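Local coordinates for putative acetylornithine deacetylase (Sulfolobus tokodaii, PDB 3VPB), which probably uses ATP to join the amino group of glutamate to the gamma-carboxyl of the C-terminal glutamate of the carrier protein LysW in arginine biosynthesis, at residues Ile31-Gln35 against Glu36-Phe40. Sequence-based numbering, arbitrary orientation.
Sequences INVAQ and EPLPF
Asn-32 and Glu-36 meet where strand 27-32, outermost in this chain's parallel sheet of the preATP-grasp domain, ends in an Asx turn. Two backbone bonds close the turn on one acceptor: Asn-32 O receives Gln-35 N and, at 2.9 Å, Glu-36 N. Asparagine suits the first position because its short side chain lets OD1 accept from Ala-34 N, two residues on, at 2.9 Å and in the carbonyl plane, while ND2 donates to Asp-8 O.

Apolar branches meet across the turn, each filling a different direction. Val-33 CG1 lies 3.8 Å from Leu-38 CD1. With Ile-31 CG1 anti to the carbonyl carbon (chi1 -65°), CG2 is left to meet Glu-36 CB at 4.1 Å and Leu-38 CD2 at 4.2 Å. Leu-38 also rests on Val-66 of helix 57-69.

Polar contacts gather at Gln-35 and Glu-36, against the second subunit. Glu-36, bent at chi2 (-50°), brings its carboxylate beside Gln-35 O; Lys-115 NZ of that subunit serves both, salt-bridged to OE1 and hydrogen-bonded to Gln-35 O. Replacing Glu-36 by an alanine is likely to leave this lysine without its carboxylate. One water donates to Val-33 O and Glu-36 O; another accepts from Gln-35 NE2 at 2.8 Å and donates to Glu-36 OE1 at 2.7 Å.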
loop_
_atom_site.group_PDB
_atom_site.type_symbol
_atom_site.label_atom_id
_atom_site.label_comp_id
_atom_site.label_asym_id
_atom_site.label_seq_id
_atom_site.Cartn_x
_atom_site.Cartn_y
_atom_site.Cartn_z
ATOM N N ILE B 31 3.420 -26.087 14.386
ATOM C CA ILE B 31 2.484 -25.715 13.320
ATOM C C ILE B 31 2.997 -24.442 12.663
ATOM O O ILE B 31 3.243 -23.435 13.342
ATOM C CB ILE B 31 1.036 -25.458 13.829
ATOM C CG1 ILE B 31 0.432 -26.744 14.379
ATOM C CG2 ILE B 31 0.158 -24.940 12.675
ATOM C CD1 ILE B 31 -0.906 -26.555 15.069
ATOM N N ASN B 32 3.193 -24.501 11.350
ATOM C CA ASN B 32 3.575 -23.309 10.611
ATOM C C ASN B 32 2.296 -22.582 10.128
ATOM O O ASN B 32 1.592 -23.056 9.221
ATOM C CB ASN B 32 4.483 -23.660 9.419
ATOM C CG ASN B 32 5.072 -22.427 8.790
ATOM O OD1 ASN B 32 4.343 -21.485 8.470
ATOM N ND2 ASN B 32 6.386 -22.394 8.653
ATOM N N VAL B 33 2.001 -21.436 10.738
ATOM C CA VAL B 33 0.751 -20.715 10.444
ATOM C C VAL B 33 0.832 -19.867 9.176
ATOM O O VAL B 33 -0.157 -19.248 8.799
ATOM C CB VAL B 33 0.233 -19.903 11.636
ATOM C CG1 VAL B 33 -0.073 -20.877 12.811
ATOM C CG2 VAL B 33 1.267 -18.878 12.076
ATOM N N ALA B 34 1.990 -19.856 8.517
ATOM C CA ALA B 34 2.048 -19.365 7.136
ATOM C C ALA B 34 1.654 -20.462 6.137
ATOM O O ALA B 34 1.632 -20.226 4.909
ATOM C CB ALA B 34 3.430 -18.826 6.806
ATOM N N GLN B 35 1.394 -21.667 6.638
ATOM C CA GLN B 35 1.064 -22.796 5.772
ATOM C C GLN B 35 -0.262 -23.446 6.091
ATOM O O GLN B 35 -0.931 -23.921 5.188
ATOM C CB GLN B 35 2.184 -23.845 5.782
ATOM C CG GLN B 35 3.535 -23.251 5.334
ATOM C CD GLN B 35 4.715 -24.191 5.504
ATOM O OE1 GLN B 35 5.842 -23.839 5.133
ATOM N NE2 GLN B 35 4.478 -25.378 6.079
ATOM N N GLU B 36 -0.632 -23.503 7.370
ATOM C CA GLU B 36 -1.820 -24.232 7.799
ATOM C C GLU B 36 -2.840 -23.252 8.344
ATOM O O GLU B 36 -2.466 -22.347 9.084
ATOM C CB GLU B 36 -1.488 -25.237 8.911
ATOM C CG GLU B 36 -0.495 -26.332 8.477
ATOM C CD GLU B 36 -0.894 -27.021 7.163
ATOM O OE1 GLU B 36 -0.023 -27.169 6.266
ATOM O OE2 GLU B 36 -2.091 -27.380 7.001
ATOM N N PRO B 37 -4.127 -23.428 7.978
ATOM C CA PRO B 37 -5.199 -22.657 8.605
ATOM C C PRO B 37 -5.516 -23.219 9.989
ATOM O O PRO B 37 -5.206 -24.387 10.246
ATOM C CB PRO B 37 -6.384 -22.889 7.678
ATOM C CG PRO B 37 -6.130 -24.205 7.052
ATOM C CD PRO B 37 -4.627 -24.316 6.917
ATOM N N LEU B 38 -6.098 -22.388 10.855
ATOM C CA LEU B 38 -6.424 -22.745 12.253
ATOM C C LEU B 38 -7.915 -22.588 12.506
ATOM O O LEU B 38 -8.451 -21.490 12.367
ATOM C CB LEU B 38 -5.649 -21.844 13.227
ATOM C CG LEU B 38 -4.111 -21.960 13.267
ATOM C CD1 LEU B 38 -3.529 -21.150 14.435
ATOM C CD2 LEU B 38 -3.692 -23.403 13.382
ATOM N N PRO B 39 -8.600 -23.680 12.904
ATOM C CA PRO B 39 -10.052 -23.536 13.048
ATOM C C PRO B 39 -10.456 -23.091 14.444
ATOM O O PRO B 39 -9.748 -23.402 15.416
ATOM C CB PRO B 39 -10.565 -24.953 12.790
ATOM C CG PRO B 39 -9.450 -25.850 13.199
ATOM C CD PRO B 39 -8.149 -25.071 13.136
ATOM N N PHE B 40 -11.559 -22.338 14.526
ATOM C CA PHE B 40 -12.159 -21.965 15.800
ATOM C C PHE B 40 -13.003 -23.140 16.216
ATOM O O PHE B 40 -14.211 -23.199 15.923
ATOM C CB PHE B 40 -13.061 -20.738 15.659
ATOM C CG PHE B 40 -12.376 -19.445 15.926
ATOM C CD1 PHE B 40 -12.161 -18.534 14.909
ATOM C CD2 PHE B 40 -11.932 -19.125 17.206
ATOM C CE1 PHE B 40 -11.550 -17.314 15.165
ATOM C CE2 PHE B 40 -11.303 -17.913 17.451
ATOM C CZ PHE B 40 -11.109 -17.018 16.435
HETATM O O HOH W 1 -2.911 -19.659 9.010
HETATM O O HOH W 2 2.577 -27.108 7.098
#